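Local coordinates for putative vitamin-B12 independent methionine synthase family protein (PDB 1YPX) that probably transfers a methyl group from a methylated folate to homocysteine, as zinc-dependent, cobalamin-independent methionine synthases do, on a fold resembling a TIM barrel, at residues P210-L213 / Q214-K218; W71-D74 / F75-L79; Y48-E51 / K52-V56. All coordinates share one frame; numbering follows the deposited sequence.

Interaction 1: residues P210-L213 / Q214-K218; sequences PETL and QETYK
T212 and L213 hand their carbonyls to T216 and Y217 as the loop 210-213 runs directly into helix 213-224. The i-to-i+4 pattern starts at T212, where T216 N donates to T212 O at 3.1 Å. E215 N is a second, more bent donor to that same oxygen (137° at the hydrogen), and T212 O therefore takes two backbone N-H groups in the first turn. One residue on, Y217 N meets L213 O at 2.7 Å. T212 occupies the N-cap position, but its side chain makes no capping bond.

L213 O also has two donors, the second being the hydroxyl of T216: OG1 lies 2.9 Å from L213 O and comes in from the side of the C=O bond, at 114° to it and slightly tilted from the carbonyl plane. The torsion of T216 accounts for this, since chi1 of 65° sets OG1 between its own backbone N and carbonyl carbon and turns it back toward the preceding turn. The methyl CG2 of T216 lies instead on the side of T212 O. The isobutyl group of L213 and the ring of Y217 lie side by side and point the same way, with L213 CD2 4.0 Å from Y217 CZ. Nearer the backbone, L213 CB sits above one ring face, offset toward the rim. Y217 is buried, and H144 of helix 141-146 meets its ring edge-to-face. Farther along, K218 NZ forms a salt bridge with E215 OE1, weak as a hydrogen bond.

The whole is the N-terminal first turn of an alpha-helix, with a threonine hydroxyl bonded back to the carbonyl three residues earlier; it lies near the surface of the catalytic domain, and its tyrosine packs against helix 141-146.

Interaction 2: residues W71-D74 / F75-L79; sequences WHFD and FLENL
H72 O reaches L76 N at 3.0 Å and F73 O reaches E77 N at 2.8 Å, two i-to-i+4 bonds that wind residues 72-77 into the single short helix 73-76, followed by a type I turn from L76 to L79.

H72 stands at the N-cap position. Its imidazole crosses the side chain of L76 at a slant, and the closest side-chain atoms are H72 CE1 and L76 CD1, 3.9 Å apart. In E77, chi1 of 75° places CG between its own backbone N and carbonyl carbon, and the extended chain beyond then runs beside F73, pointing the same way. There OE2 meets the ring edge in plane, 4.0 Å from F73 CD1. The same OE2 is 3.4 Å from D74 OD1, two acceptors whose carboxylate planes differ by 24°. E77 OE1 in turn lies close to E83 OE1, another like charge. This clustering of carboxylates may favour protonation of one of them; R68 is a long, weak ion-pair partner of D74 OD2. The ring of F75 points elsewhere, into a buried aromatic cluster with H114 and F116.

The arrangement is a single helical turn followed by a beta turn, in the connection between strand 60-61 and strand 82-84, with F75 packed on strand 132-138 of the parallel sheet.

Interaction 3: residues Y48-E51 / K52-V56; sequences YIVE and KQKEV
Late in helix 35-56, Y48 and K52 meet one turn apart, in the long helix that leads into strand 60-61, the first strand of the parallel sheet. The ring of Y48 is crossed obliquely by the lysine chain. K52 CG lies over one ring face, 4.1 Å from the centroid of the Y48 ring and 21° off its normal, a CH-pi contact displaced toward the rim. Two torsions near -60°, chi1 and chi2, turn the lysine chain across the tyrosine ring and bring CE alongside its CE2 edge. Both residues also touch W351 of helix 347-364. Past the ring, K52 NZ reaches E55 OE2 at 3.1 Å on the syn side of the carboxylate, a salt bridge to the residue three further on.

E51 and E55 are the exposed members of the contact. E51 OE1 forms a second salt bridge with K54 NZ, long at 3.4 Å, the two chains crossing at about a right angle. The carboxylates of E51 and E55, with planes almost perpendicular, come within 4.1 Å at E51 OE2 and E55 OE1; each has a lysine partner, which would offset their mutual repulsion.

The side facing the sheet is the helix-on-strand packing of a TIM-barrel-like fold: V50, Q53 and K54 touch I61 of strand 60-61. K54, which also reaches E51, runs beside V50, its CD 3.8 Å from V50 CG1, and its NZ has weak bonds to the carbonyls of A126 and V127. Q53 is buried: its backbone N donates to I49 O at 3.1 Å, and its NE2 adds a weak bond to that oxygen while bonding more strongly to T62 O just past the strand. Two residues further, E55 N binds E51 O at 2.7 Å.

The three contacts are successive in the chain, interaction 3 first, then interaction 2, then interaction 1, and none touches another. Interactions 2 and 3 lie with centres 26 Å apart and nearest atoms about 10 Å apart, joined in sequence through strand 60-61. Interactions 1 and 2 are 23 Å apart between centres, nearest atoms about 11 Å. Interactions 1 and 3 are farthest from each other, 39 Å between centres, on opposite sides of the chain's centre. All three belong to the catalytic domain of a cobalamin-independent synthase. H237, C239 and C334 face one vacant point, a possible empty metal site consistent with the zinc dependence of the family; none of the three contacts contains these residues.

Interaction 1: residues P210-L213 / Q214-K218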
ATOM      1  N   PRO A 210      21.707  11.219   4.061  1.00116.44           N
ATOM      2  CA  PRO A 210      20.805  12.198   3.453  1.00115.12           C
ATOM      3  C   PRO A 210      21.150  12.498   1.996  1.00113.79           C
ATOM      4  O   PRO A 210      22.317  12.450   1.600  1.00113.64           O
ATOM      5  CB  PRO A 210      20.984  13.420   4.347  1.00115.55           C
ATOM      6  CG  PRO A 210      22.443  13.350   4.686  1.00116.05           C
ATOM      7  CD  PRO A 210      22.629  11.873   5.009  1.00116.56           C
ATOM      8  N   GLU A 211      20.129  12.804   1.204  1.00111.87           N
ATOM      9  CA  GLU A 211      20.318  13.143  -0.203  1.00109.88           C
ATOM     10  C   GLU A 211      21.122  12.079  -0.937  1.00107.40           C
ATOM     11  O   GLU A 211      22.180  12.357  -1.496  1.00107.36           O
ATOM     12  CB  GLU A 211      21.024  14.501  -0.315  1.00110.73           C
ATOM     13  CG  GLU A 211      20.267  15.653   0.351  1.00110.97           C
ATOM     14  CD  GLU A 211      21.175  16.588   1.136  1.00111.11           C
ATOM     15  OE1 GLU A 211      21.845  16.106   2.078  1.00110.70           O
ATOM     16  OE2 GLU A 211      21.213  17.799   0.816  1.00110.72           O
ATOM     17  N   THR A 212      20.609  10.858  -0.940  1.00104.59           N
ATOM     18  CA  THR A 212      21.277   9.750  -1.603  1.00101.21           C
ATOM     19  C   THR A 212      20.315   8.574  -1.666  1.00 98.48           C
ATOM     20  O   THR A 212      20.262   7.849  -2.660  1.00 98.50           O
ATOM     21  CB  THR A 212      22.568   9.340  -0.842  1.00101.52           C
ATOM     22  OG1 THR A 212      22.882   7.969  -1.116  1.00101.05           O
ATOM     23  CG2 THR A 212      22.391   9.533   0.653  1.00102.23           C
ATOM     24  N   LEU A 213      19.544   8.400  -0.598  1.00 95.13           N
ATOM     25  CA  LEU A 213      18.570   7.320  -0.527  1.00 91.50           C
ATOM     26  C   LEU A 213      17.466   7.510  -1.560  1.00 88.68           C
ATOM     27  O   LEU A 213      17.070   6.556  -2.230  1.00 88.30           O
ATOM     28  CB  LEU A 213      17.962   7.245   0.874  1.00 91.00           C
ATOM     29  CG  LEU A 213      18.871   6.654   1.949  1.00 90.43           C
ATOM     30  CD1 LEU A 213      18.139   6.648   3.274  1.00 91.07           C
ATOM     31  CD2 LEU A 213      19.279   5.241   1.562  1.00 90.94           C
ATOM     32  N   GLN A 214      16.980   8.744  -1.689  1.00 85.42           N
ATOM     33  CA  GLN A 214      15.918   9.052  -2.648  1.00 82.61           C
ATOM     34  C   GLN A 214      16.299   8.601  -4.057  1.00 81.53           C
ATOM     35  O   GLN A 214      15.432   8.329  -4.893  1.00 82.05           O
ATOM     36  CB  GLN A 214      15.608  10.558  -2.647  1.00 80.57           C
ATOM     37  CG  GLN A 214      14.969  11.055  -1.355  1.00 79.05           C
ATOM     38  CD  GLN A 214      14.473  12.491  -1.443  1.00 78.97           C
ATOM     39  OE1 GLN A 214      13.620  12.819  -2.275  1.00 77.06           O
ATOM     40  NE2 GLN A 214      15.003  13.354  -0.579  1.00 77.25           N
ATOM     41  N   GLU A 215      17.603   8.514  -4.298  1.00 79.58           N
ATOM     42  CA  GLU A 215      18.134   8.094  -5.584  1.00 77.69           C
ATOM     43  C   GLU A 215      18.137   6.566  -5.647  1.00 75.02           C
ATOM     44  O   GLU A 215      17.509   5.970  -6.532  1.00 74.09           O
ATOM     45  CB  GLU A 215      19.557   8.638  -5.761  1.00 79.26           C
ATOM     46  CG  GLU A 215      20.027   8.739  -7.209  1.00 81.05           C
ATOM     47  CD  GLU A 215      19.231   9.748  -8.023  1.00 82.48           C
ATOM     48  OE1 GLU A 215      19.617  10.006  -9.186  1.00 83.80           O
ATOM     49  OE2 GLU A 215      18.222  10.280  -7.506  1.00 82.53           O
ATOM     50  N   THR A 216      18.836   5.932  -4.707  1.00 71.30           N
ATOM     51  CA  THR A 216      18.889   4.473  -4.679  1.00 68.49           C
ATOM     52  C   THR A 216      17.451   3.924  -4.746  1.00 65.60           C
ATOM     53  O   THR A 216      17.166   3.003  -5.517  1.00 63.96           O
ATOM     54  CB  THR A 216      19.614   3.952  -3.399  1.00 68.01           C
ATOM     55  OG1 THR A 216      18.856   4.291  -2.236  1.00 68.89           O
ATOM     56  CG2 THR A 216      20.997   4.573  -3.276  1.00 67.05           C
ATOM     57  N   TYR A 217      16.551   4.532  -3.970  1.00 62.30           N
ATOM     58  CA  TYR A 217      15.140   4.141  -3.921  1.00 59.81           C
ATOM     59  C   TYR A 217      14.377   4.411  -5.217  1.00 58.85           C
ATOM     60  O   TYR A 217      13.723   3.516  -5.749  1.00 57.96           O
ATOM     61  CB  TYR A 217      14.432   4.853  -2.765  1.00 58.41           C
ATOM     62  CG  TYR A 217      14.888   4.414  -1.391  1.00 58.00           C
ATOM     63  CD1 TYR A 217      14.330   4.970  -0.242  1.00 58.32           C
ATOM     64  CD2 TYR A 217      15.862   3.419  -1.237  1.00 57.93           C
ATOM     65  CE1 TYR A 217      14.722   4.548   1.028  1.00 58.68           C
ATOM     66  CE2 TYR A 217      16.263   2.988   0.026  1.00 57.63           C
ATOM     67  CZ  TYR A 217      15.685   3.557   1.155  1.00 57.51           C
ATOM     68  OH  TYR A 217      16.049   3.119   2.407  1.00 55.43           O
ATOM     69  N   LYS A 218      14.452   5.639  -5.723  1.00 59.29           N
ATOM     70  CA  LYS A 218      13.756   5.978  -6.964  1.00 59.33           C
ATOM     71  C   LYS A 218      14.147   5.011  -8.078  1.00 58.34           C
ATOM     72  O   LYS A 218      13.298   4.557  -8.848  1.00 59.95           O
ATOM     73  CB  LYS A 218      14.082   7.405  -7.405  1.00 59.27           C
ATOM     74  CG  LYS A 218      13.584   7.732  -8.810  1.00 60.61           C
ATOM     75  CD  LYS A 218      14.556   8.649  -9.541  1.00 63.62           C
ATOM     76  CE  LYS A 218      15.912   7.966  -9.776  1.00 66.00           C
ATOM     77  NZ  LYS A 218      16.989   8.910 -10.242  1.00 66.50           N
TER

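Interaction 2: residues W71-D74 / F75-L79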
ATOM      1  N   TRP A  71       1.139  -8.312   5.971  1.00 73.58           N
ATOM      2  CA  TRP A  71       1.578  -7.923   4.630  1.00 72.06           C
ATOM      3  C   TRP A  71       2.834  -7.048   4.625  1.00 68.81           C
ATOM      4  O   TRP A  71       2.801  -5.921   4.137  1.00 70.42           O
ATOM      5  CB  TRP A  71       0.451  -7.181   3.895  1.00 72.18           C
ATOM      6  CG  TRP A  71      -0.534  -8.068   3.185  1.00 75.43           C
ATOM      7  CD1 TRP A  71      -1.322  -7.721   2.120  1.00 76.01           C
ATOM      8  CD2 TRP A  71      -0.762  -9.469   3.410  1.00 77.91           C
ATOM      9  NE1 TRP A  71      -2.014  -8.815   1.658  1.00 77.05           N
ATOM     10  CE2 TRP A  71      -1.689  -9.903   2.426  1.00 77.84           C
ATOM     11  CE3 TRP A  71      -0.273 -10.402   4.340  1.00 77.85           C
ATOM     12  CZ2 TRP A  71      -2.130 -11.231   2.343  1.00 78.02           C
ATOM     13  CZ3 TRP A  71      -0.715 -11.727   4.255  1.00 78.59           C
ATOM     14  CH2 TRP A  71      -1.634 -12.124   3.261  1.00 77.83           C
ATOM     15  N   HIS A  72       3.939  -7.554   5.153  1.00 64.01           N
ATOM     16  CA  HIS A  72       5.163  -6.761   5.171  1.00 63.41           C
ATOM     17  C   HIS A  72       6.373  -7.638   5.351  1.00 60.71           C
ATOM     18  O   HIS A  72       6.991  -8.065   4.385  1.00 59.97           O
ATOM     19  CB  HIS A  72       5.127  -5.715   6.299  1.00 66.70           C
ATOM     20  CG  HIS A  72       6.461  -5.087   6.590  1.00 68.08           C
ATOM     21  ND1 HIS A  72       7.268  -4.560   5.603  1.00 67.38           N
ATOM     22  CD2 HIS A  72       7.123  -4.894   7.757  1.00 68.31           C
ATOM     23  CE1 HIS A  72       8.365  -4.069   6.149  1.00 67.02           C
ATOM     24  NE2 HIS A  72       8.303  -4.259   7.454  1.00 68.08           N
ATOM     25  N   PHE A  73       6.713  -7.893   6.603  1.00 60.50           N
ATOM     26  CA  PHE A  73       7.849  -8.727   6.910  1.00 59.93           C
ATOM     27  C   PHE A  73       7.521 -10.162   6.523  1.00 57.78           C
ATOM     28  O   PHE A  73       8.427 -10.959   6.310  1.00 58.47           O
ATOM     29  CB  PHE A  73       8.185  -8.616   8.395  1.00 61.35           C
ATOM     30  CG  PHE A  73       7.097  -9.114   9.301  1.00 63.85           C
ATOM     31  CD1 PHE A  73       6.944 -10.483   9.545  1.00 64.55           C
ATOM     32  CD2 PHE A  73       6.235  -8.216   9.928  1.00 64.96           C
ATOM     33  CE1 PHE A  73       5.956 -10.949  10.397  1.00 64.95           C
ATOM     34  CE2 PHE A  73       5.247  -8.670  10.782  1.00 65.31           C
ATOM     35  CZ  PHE A  73       5.106 -10.044  11.019  1.00 65.80           C
ATOM     36  N   ASP A  74       6.227 -10.488   6.447  1.00 55.45           N
ATOM     37  CA  ASP A  74       5.781 -11.827   6.040  1.00 53.94           C
ATOM     38  C   ASP A  74       6.049 -11.968   4.544  1.00 50.71           C
ATOM     39  O   ASP A  74       6.383 -13.048   4.053  1.00 50.86           O
ATOM     40  CB  ASP A  74       4.276 -12.029   6.277  1.00 56.85           C
ATOM     41  CG  ASP A  74       3.958 -12.509   7.681  1.00 60.97           C
ATOM     42  OD1 ASP A  74       4.318 -13.662   8.040  1.00 65.38           O
ATOM     43  OD2 ASP A  74       3.342 -11.726   8.436  1.00 63.70           O
ATOM     44  N   PHE A  75       5.882 -10.869   3.821  1.00 45.07           N
ATOM     45  CA  PHE A  75       6.121 -10.888   2.403  1.00 42.70           C
ATOM     46  C   PHE A  75       7.611 -10.989   2.148  1.00 43.54           C
ATOM     47  O   PHE A  75       8.056 -11.748   1.283  1.00 43.64           O
ATOM     48  CB  PHE A  75       5.577  -9.627   1.734  1.00 37.30           C
ATOM     49  CG  PHE A  75       5.917  -9.537   0.274  1.00 35.08           C
ATOM     50  CD1 PHE A  75       7.098  -8.941  -0.147  1.00 34.02           C
ATOM     51  CD2 PHE A  75       5.084 -10.113  -0.679  1.00 34.41           C
ATOM     52  CE1 PHE A  75       7.451  -8.921  -1.497  1.00 31.82           C
ATOM     53  CE2 PHE A  75       5.423 -10.102  -2.032  1.00 29.26           C
ATOM     54  CZ  PHE A  75       6.608  -9.505  -2.438  1.00 32.94           C
ATOM     55  N   LEU A  76       8.383 -10.219   2.904  1.00 43.55           N
ATOM     56  CA  LEU A  76       9.834 -10.209   2.732  1.00 43.97           C
ATOM     57  C   LEU A  76      10.530 -11.499   3.179  1.00 44.68           C
ATOM     58  O   LEU A  76      11.333 -12.075   2.427  1.00 41.58           O
ATOM     59  CB  LEU A  76      10.434  -9.012   3.470  1.00 45.28           C
ATOM     60  CG  LEU A  76      10.042  -7.647   2.898  1.00 44.99           C
ATOM     61  CD1 LEU A  76      10.397  -6.560   3.898  1.00 42.67           C
ATOM     62  CD2 LEU A  76      10.748  -7.421   1.555  1.00 43.16           C
ATOM     63  N   GLU A  77      10.224 -11.949   4.393  1.00 44.99           N
ATOM     64  CA  GLU A  77      10.827 -13.168   4.915  1.00 48.45           C
ATOM     65  C   GLU A  77      10.503 -14.368   4.023  1.00 47.99           C
ATOM     66  O   GLU A  77      11.068 -15.445   4.200  1.00 48.58           O
ATOM     67  CB  GLU A  77      10.346 -13.453   6.339  1.00 51.12           C
ATOM     68  CG  GLU A  77       8.926 -13.982   6.416  1.00 57.74           C
ATOM     69  CD  GLU A  77       8.619 -14.631   7.756  1.00 63.13           C
ATOM     70  OE1 GLU A  77       9.353 -15.576   8.137  1.00 65.28           O
ATOM     71  OE2 GLU A  77       7.642 -14.205   8.420  1.00 65.28           O
ATOM     72  N   ASN A  78       9.589 -14.183   3.075  1.00 48.21           N
ATOM     73  CA  ASN A  78       9.217 -15.253   2.162  1.00 47.70           C
ATOM     74  C   ASN A  78       9.902 -15.092   0.821  1.00 48.07           C
ATOM     75  O   ASN A  78       9.484 -15.660  -0.175  1.00 49.72           O
ATOM     76  CB  ASN A  78       7.707 -15.308   1.962  1.00 46.00           C
ATOM     77  CG  ASN A  78       7.018 -16.128   3.018  1.00 43.51           C
ATOM     78  OD1 ASN A  78       6.303 -15.594   3.853  1.00 42.15           O
ATOM     79  ND2 ASN A  78       7.238 -17.436   2.992  1.00 38.91           N
ATOM     80  N   LEU A  79      10.949 -14.293   0.797  1.00 50.31           N
ATOM     81  CA  LEU A  79      11.716 -14.103  -0.412  1.00 51.62           C
ATOM     82  C   LEU A  79      12.999 -14.897  -0.161  1.00 51.66           C
ATOM     83  O   LEU A  79      13.545 -14.868   0.946  1.00 48.98           O
ATOM     84  CB  LEU A  79      12.036 -12.619  -0.609  1.00 49.42           C
ATOM     85  CG  LEU A  79      10.877 -11.700  -0.996  1.00 52.65           C
ATOM     86  CD1 LEU A  79      11.327 -10.243  -0.905  1.00 48.15           C
ATOM     87  CD2 LEU A  79      10.397 -12.026  -2.433  1.00 49.53           C
TER

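Interaction 3: residues Y48-E51 / K52-V56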
ATOM      1  N   TYR A  48     -16.004 -12.059   5.392  1.00 56.82           N
ATOM      2  CA  TYR A  48     -16.891 -11.128   6.064  1.00 58.31           C
ATOM      3  C   TYR A  48     -16.528  -9.665   5.763  1.00 57.44           C
ATOM      4  O   TYR A  48     -17.415  -8.848   5.506  1.00 57.02           O
ATOM      5  CB  TYR A  48     -16.883 -11.404   7.572  1.00 60.60           C
ATOM      6  CG  TYR A  48     -17.571 -10.332   8.366  1.00 64.30           C
ATOM      7  CD1 TYR A  48     -16.825  -9.416   9.113  1.00 66.49           C
ATOM      8  CD2 TYR A  48     -18.958 -10.173   8.313  1.00 65.93           C
ATOM      9  CE1 TYR A  48     -17.431  -8.366   9.780  1.00 66.62           C
ATOM     10  CE2 TYR A  48     -19.578  -9.121   8.983  1.00 68.35           C
ATOM     11  CZ  TYR A  48     -18.801  -8.219   9.711  1.00 67.81           C
ATOM     12  OH  TYR A  48     -19.387  -7.156  10.356  1.00 69.56           O
ATOM     13  N   ILE A  49     -15.236  -9.334   5.784  1.00 56.95           N
ATOM     14  CA  ILE A  49     -14.809  -7.955   5.493  1.00 57.36           C
ATOM     15  C   ILE A  49     -14.910  -7.622   3.996  1.00 56.26           C
ATOM     16  O   ILE A  49     -15.023  -6.453   3.618  1.00 55.70           O
ATOM     17  CB  ILE A  49     -13.336  -7.649   5.988  1.00 57.45           C
ATOM     18  CG1 ILE A  49     -12.307  -8.452   5.181  1.00 56.57           C
ATOM     19  CG2 ILE A  49     -13.207  -7.956   7.483  1.00 57.97           C
ATOM     20  CD1 ILE A  49     -10.861  -8.097   5.502  1.00 55.87           C
ATOM     21  N   VAL A  50     -14.858  -8.651   3.149  1.00 55.70           N
ATOM     22  CA  VAL A  50     -14.971  -8.454   1.708  1.00 53.49           C
ATOM     23  C   VAL A  50     -16.350  -7.878   1.401  1.00 55.19           C
ATOM     24  O   VAL A  50     -16.469  -6.879   0.694  1.00 54.23           O
ATOM     25  CB  VAL A  50     -14.811  -9.778   0.921  1.00 51.33           C
ATOM     26  CG1 VAL A  50     -15.176  -9.563  -0.547  1.00 46.21           C
ATOM     27  CG2 VAL A  50     -13.387 -10.274   1.030  1.00 50.46           C
ATOM     28  N   GLU A  51     -17.398  -8.505   1.938  1.00 56.62           N
ATOM     29  CA  GLU A  51     -18.747  -8.012   1.691  1.00 58.92           C
ATOM     30  C   GLU A  51     -18.955  -6.613   2.264  1.00 59.17           C
ATOM     31  O   GLU A  51     -19.550  -5.752   1.607  1.00 57.99           O
ATOM     32  CB  GLU A  51     -19.811  -8.963   2.259  1.00 61.78           C
ATOM     33  CG  GLU A  51     -20.575  -9.782   1.180  1.00 66.57           C
ATOM     34  CD  GLU A  51     -21.244  -8.915   0.100  1.00 68.94           C
ATOM     35  OE1 GLU A  51     -20.518  -8.266  -0.686  1.00 71.05           O
ATOM     36  OE2 GLU A  51     -22.496  -8.885   0.027  1.00 70.00           O
ATOM     37  N   LYS A  52     -18.451  -6.383   3.474  1.00 58.79           N
ATOM     38  CA  LYS A  52     -18.597  -5.086   4.125  1.00 58.17           C
ATOM     39  C   LYS A  52     -18.009  -3.924   3.317  1.00 57.72           C
ATOM     40  O   LYS A  52     -18.580  -2.826   3.291  1.00 58.35           O
ATOM     41  CB  LYS A  52     -17.992  -5.134   5.532  1.00 58.82           C
ATOM     42  CG  LYS A  52     -18.743  -6.087   6.463  1.00 63.68           C
ATOM     43  CD  LYS A  52     -20.234  -5.697   6.608  1.00 64.91           C
ATOM     44  CE  LYS A  52     -21.115  -6.898   7.032  1.00 66.33           C
ATOM     45  NZ  LYS A  52     -22.588  -6.623   7.235  1.00 64.91           N
ATOM     46  N   GLN A  53     -16.883  -4.162   2.647  1.00 55.19           N
ATOM     47  CA  GLN A  53     -16.260  -3.122   1.835  1.00 52.79           C
ATOM     48  C   GLN A  53     -17.193  -2.845   0.655  1.00 52.64           C
ATOM     49  O   GLN A  53     -17.256  -1.733   0.117  1.00 52.19           O
ATOM     50  CB  GLN A  53     -14.881  -3.574   1.323  1.00 51.54           C
ATOM     51  CG  GLN A  53     -13.824  -3.846   2.394  1.00 48.57           C
ATOM     52  CD  GLN A  53     -12.459  -4.259   1.810  1.00 48.39           C
ATOM     53  OE1 GLN A  53     -11.840  -3.527   1.024  1.00 45.21           O
ATOM     54  NE2 GLN A  53     -11.989  -5.434   2.205  1.00 46.10           N
ATOM     55  N   LYS A  54     -17.941  -3.865   0.263  1.00 53.78           N
ATOM     56  CA  LYS A  54     -18.861  -3.708  -0.852  1.00 53.34           C
ATOM     57  C   LYS A  54     -20.157  -3.031  -0.395  1.00 51.87           C
ATOM     58  O   LYS A  54     -20.696  -2.180  -1.108  1.00 52.04           O
ATOM     59  CB  LYS A  54     -19.088  -5.073  -1.502  1.00 51.96           C
ATOM     60  CG  LYS A  54     -17.804  -5.560  -2.171  1.00 50.93           C
ATOM     61  CD  LYS A  54     -17.632  -7.065  -2.135  1.00 50.28           C
ATOM     62  CE  LYS A  54     -18.550  -7.760  -3.093  1.00 49.03           C
ATOM     63  NZ  LYS A  54     -18.284  -9.215  -3.068  1.00 48.02           N
ATOM     64  N   GLU A  55     -20.623  -3.372   0.804  1.00 49.26           N
ATOM     65  CA  GLU A  55     -21.833  -2.761   1.346  1.00 51.08           C
ATOM     66  C   GLU A  55     -21.630  -1.279   1.707  1.00 50.00           C
ATOM     67  O   GLU A  55     -22.612  -0.553   1.933  1.00 49.49           O
ATOM     68  CB  GLU A  55     -22.334  -3.512   2.589  1.00 52.89           C
ATOM     69  CG  GLU A  55     -22.911  -4.900   2.327  1.00 55.82           C
ATOM     70  CD  GLU A  55     -23.157  -5.688   3.611  1.00 59.63           C
ATOM     71  OE1 GLU A  55     -23.216  -6.938   3.541  1.00 58.90           O
ATOM     72  OE2 GLU A  55     -23.295  -5.057   4.688  1.00 60.12           O
ATOM     73  N   VAL A  56     -20.377  -0.820   1.790  1.00 46.46           N
ATOM     74  CA  VAL A  56     -20.144   0.587   2.101  1.00 41.63           C
ATOM     75  C   VAL A  56     -20.071   1.371   0.800  1.00 40.73           C
ATOM     76  O   VAL A  56     -20.291   2.574   0.795  1.00 44.18           O
ATOM     77  CB  VAL A  56     -18.841   0.835   2.943  1.00 42.16           C
ATOM     78  CG1 VAL A  56     -18.993   0.219   4.324  1.00 37.46           C
ATOM     79  CG2 VAL A  56     -17.606   0.290   2.226  1.00 39.54           C
TER